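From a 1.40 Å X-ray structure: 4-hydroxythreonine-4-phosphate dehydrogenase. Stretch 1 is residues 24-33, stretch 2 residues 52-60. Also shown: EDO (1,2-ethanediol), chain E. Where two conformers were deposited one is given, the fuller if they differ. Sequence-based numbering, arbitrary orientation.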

ATOM      1  N   PRO A  24      10.316 -11.219  -3.914  1.00  9.04           N
ATOM      2  CA  PRO A  24      11.751 -11.456  -3.675  1.00  9.34           C
ATOM      3  C   PRO A  24      12.635 -10.755  -4.692  1.00  9.95           C
ATOM      4  O   PRO A  24      13.627 -10.122  -4.306  1.00  9.09           O
ATOM      5  CB  PRO A  24      11.863 -12.986  -3.742  1.00  9.91           C
ATOM      6  CG  PRO A  24      10.517 -13.463  -3.268  1.00  9.12           C
ATOM      7  CD  PRO A  24       9.537 -12.475  -3.872  1.00  8.36           C
ATOM      8  N   ASP A  25      12.272 -10.823  -5.983  1.00  9.70           N
ATOM      9  CA  ASP A  25      13.055 -10.156  -7.021  1.00 10.29           C
ATOM     10  C   ASP A  25      13.184  -8.669  -6.725  1.00  9.57           C
ATOM     11  O   ASP A  25      14.259  -8.084  -6.900  1.00 10.97           O
ATOM     12  CB  ASP A  25      12.386 -10.320  -8.393  1.00 10.61           C
ATOM     13  CG  ASP A  25      12.090 -11.765  -8.756  1.00 12.32           C
ATOM     14  OD1 ASP A  25      11.619 -12.532  -7.899  1.00 13.99           O
ATOM     15  OD2 ASP A  25      12.279 -12.128  -9.939  1.00 12.47           O
ATOM     16  N   LEU A  26      12.084  -8.039  -6.307  1.00  9.11           N
ATOM     17  CA  LEU A  26      12.100  -6.607  -6.033  1.00  8.88           C
ATOM     18  C   LEU A  26      12.968  -6.279  -4.829  1.00  9.61           C
ATOM     19  O   LEU A  26      13.644  -5.245  -4.815  1.00 10.82           O
ATOM     20  CB  LEU A  26      10.672  -6.108  -5.825  1.00  9.64           C
ATOM     21  CG  LEU A  26       9.811  -6.197  -7.091  1.00 10.86           C
ATOM     22  CD1 LEU A  26       8.352  -5.883  -6.787  1.00 12.60           C
ATOM     23  CD2 LEU A  26      10.369  -5.259  -8.151  1.00 14.08           C
ATOM     24  N   CYS A  27      12.957  -7.144  -3.810  1.00  8.58           N
ATOM     25  CA  CYS A  27      13.836  -6.925  -2.666  1.00  8.36           C
ATOM     26  C   CYS A  27      15.298  -7.042  -3.073  1.00  9.69           C
ATOM     27  O   CYS A  27      16.143  -6.267  -2.610  1.00 11.29           O
ATOM     28  CB  CYS A  27      13.494  -7.911  -1.553  1.00 10.13           C
ATOM     29  SG  CYS A  27      11.859  -7.628  -0.834  1.00 10.83           S
ATOM     30  N   LEU A  28      15.611  -7.999  -3.953  1.00  9.10           N
ATOM     31  CA  LEU A  28      16.981  -8.145  -4.427  1.00 10.70           C
ATOM     32  C   LEU A  28      17.432  -6.910  -5.192  1.00 13.05           C
ATOM     33  O   LEU A  28      18.610  -6.544  -5.134  1.00 14.06           O
ATOM     34  CB  LEU A  28      17.114  -9.409  -5.279  1.00 11.95           C
ATOM     35  CG  LEU A  28      16.834 -10.722  -4.548  1.00 12.18           C
ATOM     36  CD1 LEU A  28      16.794 -11.892  -5.516  1.00 11.95           C
ATOM     37  CD2 LEU A  28      17.876 -10.982  -3.443  1.00 13.83           C
ATOM     38  N   ALA A  29      16.509  -6.240  -5.896  1.00 11.77           N
ATOM     39  CA  ALA A  29      16.842  -4.991  -6.575  1.00 13.56           C
ATOM     40  C   ALA A  29      17.312  -3.908  -5.612  1.00 15.06           C
ATOM     41  O   ALA A  29      18.032  -2.992  -6.027  1.00 17.18           O
ATOM     42  CB  ALA A  29      15.644  -4.489  -7.384  1.00 15.09           C
ATOM     43  N   LEU A  30      16.925  -3.989  -4.340  1.00 12.76           N
ATOM     44  CA  LEU A  30      17.380  -3.010  -3.364  1.00 13.20           C
ATOM     45  C   LEU A  30      18.842  -3.201  -2.988  1.00 12.44           C
ATOM     46  O   LEU A  30      19.423  -2.307  -2.362  1.00 12.43           O
ATOM     47  CB  LEU A  30      16.492  -3.081  -2.118  1.00 12.24           C
ATOM     48  CG  LEU A  30      15.009  -2.810  -2.405  1.00 12.26           C
ATOM     49  CD1 LEU A  30      14.134  -3.037  -1.181  1.00 12.24           C
ATOM     50  CD2 LEU A  30      14.793  -1.399  -2.966  1.00 15.02           C
ATOM     51  N   ALA A  31      19.446  -4.338  -3.352  1.00 13.22           N
ATOM     52  CA  ALA A  31      20.818  -4.615  -2.937  1.00 12.81           C
ATOM     53  C   ALA A  31      21.790  -3.600  -3.510  1.00 12.84           C
ATOM     54  O   ALA A  31      22.815  -3.297  -2.888  1.00 15.07           O
ATOM     55  CB  ALA A  31      21.231  -6.027  -3.351  1.00 15.48           C
ATOM     56  N   GLU A  32      21.482  -3.047  -4.675  1.00 14.63           N
ATOM     57  CA  GLU A  32      22.401  -2.124  -5.315  1.00 19.24           C
ATOM     58  C   GLU A  32      22.242  -0.684  -4.851  1.00 21.73           C
ATOM     59  O   GLU A  32      23.044   0.172  -5.246  1.00 25.58           O
ATOM     60  CB  GLU A  32      22.278  -2.246  -6.834  1.00 26.03           C
ATOM     61  CG  GLU A  32      22.796  -3.584  -7.315  1.00 33.27           C
ATOM     62  CD  GLU A  32      24.231  -3.820  -6.869  1.00 39.08           C
ATOM     63  OE1 GLU A  32      24.991  -2.836  -6.725  1.00 41.25           O
ATOM     64  OE2 GLU A  32      24.603  -4.987  -6.646  1.00 44.19           O
ATOM     65  N   THR A  33      21.253  -0.405  -4.013  1.00 16.49           N
ATOM     66  CA  THR A  33      21.018   0.929  -3.493  1.00 15.40           C
ATOM     67  C   THR A  33      21.719   1.101  -2.149  1.00 15.09           C
ATOM     68  O   THR A  33      22.274   0.160  -1.578  1.00 16.95           O
ATOM     69  CB  THR A  33      19.521   1.166  -3.302  1.00 16.58           C
ATOM     70  OG1 THR A  33      19.066   0.453  -2.140  1.00 14.65           O
ATOM     71  CG2 THR A  33      18.739   0.694  -4.523  1.00 17.72           C
ATOM     72  N   GLU A  52      19.098 -17.301  -9.788  1.00 13.34           N
ATOM     73  CA  GLU A  52      18.279 -17.432 -10.989  1.00 13.86           C
ATOM     74  C   GLU A  52      18.329 -16.160 -11.827  1.00 14.02           C
ATOM     75  O   GLU A  52      18.292 -16.224 -13.065  1.00 15.58           O
ATOM     76  CB  GLU A  52      16.838 -17.766 -10.599  1.00 15.27           C
ATOM     77  CG  GLU A  52      15.941 -18.046 -11.804  1.00 18.62           C
ATOM     78  CD  GLU A  52      14.499 -18.376 -11.433  1.00 22.26           C
ATOM     79  OE1 GLU A  52      14.138 -18.283 -10.245  1.00 26.48           O
ATOM     80  OE2 GLU A  52      13.725 -18.731 -12.343  1.00 26.07           O
ATOM     81  N   LEU A  53      18.431 -15.004 -11.169  1.00 14.57           N
ATOM     82  CA  LEU A  53      18.511 -13.709 -11.831  1.00 13.74           C
ATOM     83  C   LEU A  53      19.927 -13.335 -12.238  1.00 14.99           C
ATOM     84  O   LEU A  53      20.125 -12.244 -12.780  1.00 15.29           O
ATOM     85  CB  LEU A  53      17.939 -12.616 -10.921  1.00 13.22           C
ATOM     86  CG  LEU A  53      16.448 -12.728 -10.612  1.00 13.97           C
ATOM     87  CD1 LEU A  53      16.068 -11.753  -9.524  1.00 14.54           C
ATOM     88  CD2 LEU A  53      15.618 -12.467 -11.874  1.00 14.65           C
ATOM     89  N   ASN A  54      20.909 -14.202 -11.974  1.00 15.06           N
ATOM     90  CA  ASN A  54      22.312 -13.938 -12.300  0.60 16.80           C
ATOM     91  C   ASN A  54      22.846 -12.693 -11.592  1.00 17.55           C
ATOM     92  O   ASN A  54      23.686 -11.966 -12.133  1.00 18.26           O
ATOM     93  CB  ASN A  54      22.554 -13.878 -13.813  0.60 19.98           C
ATOM     94  CG  ASN A  54      22.250 -15.195 -14.502  0.60 22.24           C
ATOM     95  OD1 ASN A  54      22.706 -16.253 -14.070  0.60 23.64           O
ATOM     96  ND2 ASN A  54      21.465 -15.137 -15.568  0.60 24.73           N
ATOM     97  N   LEU A  55      22.366 -12.448 -10.374  1.00 14.69           N
ATOM     98  CA  LEU A  55      22.783 -11.313  -9.565  1.00 15.84           C
ATOM     99  C   LEU A  55      23.852 -11.754  -8.578  1.00 17.12           C
ATOM    100  O   LEU A  55      23.771 -12.848  -8.010  1.00 21.22           O
ATOM    101  CB  LEU A  55      21.596 -10.764  -8.772  1.00 15.11           C
ATOM    102  CG  LEU A  55      20.437 -10.165  -9.566  1.00 16.25           C
ATOM    103  CD1 LEU A  55      19.297  -9.771  -8.635  1.00 15.51           C
ATOM    104  CD2 LEU A  55      20.907  -8.970 -10.392  1.00 18.85           C
ATOM    105  N   SER A  56      24.854 -10.899  -8.382  1.00 16.22           N
ATOM    106  CA  SER A  56      25.916 -11.134  -7.406  0.54 16.97           C
ATOM    107  C   SER A  56      25.643 -10.238  -6.201  1.00 16.55           C
ATOM    108  O   SER A  56      25.894  -9.031  -6.244  1.00 19.41           O
ATOM    109  CB  SER A  56      27.282 -10.845  -8.021  0.54 18.42           C
ATOM    110  OG  SER A  56      27.568 -11.746  -9.080  0.54 21.32           O
ATOM    111  N   ILE A  57      25.130 -10.834  -5.130  1.00 14.67           N
ATOM    112  CA  ILE A  57      24.752 -10.112  -3.920  1.00 14.97           C
ATOM    113  C   ILE A  57      25.403 -10.793  -2.733  1.00 14.97           C
ATOM    114  O   ILE A  57      25.447 -12.026  -2.661  1.00 18.35           O
ATOM    115  CB  ILE A  57      23.218 -10.104  -3.742  1.00 13.29           C
ATOM    116  CG1 ILE A  57      22.553  -9.347  -4.889  1.00 14.76           C
ATOM    117  CG2 ILE A  57      22.823  -9.491  -2.404  1.00 13.84           C
ATOM    118  CD1 ILE A  57      21.057  -9.518  -4.944  1.00 16.95           C
ATOM    119  N   LYS A  58      25.901  -9.992  -1.794  1.00 14.04           N
ATOM    120  CA  LYS A  58      26.405 -10.515  -0.533  1.00 14.75           C
ATOM    121  C   LYS A  58      25.337 -10.320   0.534  1.00 14.60           C
ATOM    122  O   LYS A  58      24.896  -9.193   0.786  1.00 16.34           O
ATOM    123  CB  LYS A  58      27.711  -9.829  -0.142  1.00 15.64           C
ATOM    124  CG  LYS A  58      28.863 -10.189  -1.079  1.00 16.90           C
ATOM    125  CD  LYS A  58      30.086  -9.348  -0.806  1.00 18.83           C
ATOM    126  CE  LYS A  58      31.146  -9.549  -1.873  1.00 20.98           C
ATOM    127  NZ  LYS A  58      31.528 -10.977  -2.010  1.00 22.48           N
ATOM    128  N   PHE A  59      24.920 -11.409   1.152  1.00 13.60           N
ATOM    129  CA  PHE A  59      23.835 -11.378   2.119  1.00 12.76           C
ATOM    130  C   PHE A  59      24.385 -11.339   3.535  1.00 13.37           C
ATOM    131  O   PHE A  59      25.310 -12.085   3.881  1.00 17.44           O
ATOM    132  CB  PHE A  59      22.948 -12.611   1.956  1.00 13.19           C
ATOM    133  CG  PHE A  59      22.223 -12.659   0.640  1.00 14.38           C
ATOM    134  CD1 PHE A  59      20.988 -12.045   0.493  1.00 13.89           C
ATOM    135  CD2 PHE A  59      22.788 -13.298  -0.455  1.00 15.34           C
ATOM    136  CE1 PHE A  59      20.326 -12.079  -0.723  1.00 15.15           C
ATOM    137  CE2 PHE A  59      22.122 -13.342  -1.669  1.00 14.31           C
ATOM    138  CZ  PHE A  59      20.891 -12.731  -1.801  1.00 14.91           C
ATOM    139  N   LEU A  60      23.800 -10.474   4.356  1.00 11.36           N
ATOM    140  CA  LEU A  60      24.117 -10.406   5.773  1.00 11.64           C
ATOM    141  C   LEU A  60      22.860 -10.730   6.562  1.00 10.62           C
ATOM    142  O   LEU A  60      21.764 -10.300   6.200  1.00 12.26           O
ATOM    143  CB  LEU A  60      24.580  -8.993   6.152  1.00 13.24           C
ATOM    144  CG  LEU A  60      25.864  -8.485   5.494  1.00 15.03           C
ATOM    145  CD1 LEU A  60      26.028  -6.994   5.725  1.00 14.94           C
ATOM    146  CD2 LEU A  60      27.065  -9.242   6.027  1.00 16.61           C
TER
HETATM  147  C1  EDO E 404      13.699 -19.753  -5.989  1.00 25.67           C
HETATM  148  O1  EDO E 404      12.324 -19.539  -6.312  1.00 25.77           O
HETATM  149  C2  EDO E 404      14.497 -19.785  -7.281  1.00 24.77           C
HETATM  150  O2  EDO E 404      14.390 -18.497  -7.887  1.00 23.44           O

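Stretch 1 enters as the continuation of a helix, marked by bonds such as Leu28 N to Pro24 O (2.9 Å) and Ala29 N to Asp25 O (3.1 Å). Farther along the bonds shorten their span: Ala31 N reaches Leu28 O at 3.0 Å. Stretch 2 leaves a helix at Asn54, whose positive phi belongs to a Schellman motif, then runs extended into a strand from Lys58. No hydrogen bond joins the two stretches, so apolar packing carries the contact.

Leu28 is its hub. Pointing toward stretch 2 with an m, t rotamer, it spreads its branched side chain among four partners: Leu28 CD1 lies 4.1 Å from Leu53 CD1, Leu28 CB 4.0 Å from Leu55 CD1, and Leu28 CD2 3.8 Å from both Ile57 CD1 and Phe59 CE1. The last approach meets the edge of the Phe59 ring, near its plane. Ala31, whose side chain is a single methyl, sits where the backbones are close, Ala31 CA lying 6.8 Å from Ile57 CA, and Ala31 CB touches Ile57 CD1 at 3.8 Å. Ile57 thus bridges Leu28 and Ala31.

A polar residue, Asp25, lies beside this cluster. Asp25 OD2 comes within 3.8 Å of Leu53 CD1, yet both its carboxylate oxygens are hydrogen-bonded elsewhere in the structure, so its charge is not left unsatisfied against the leucine.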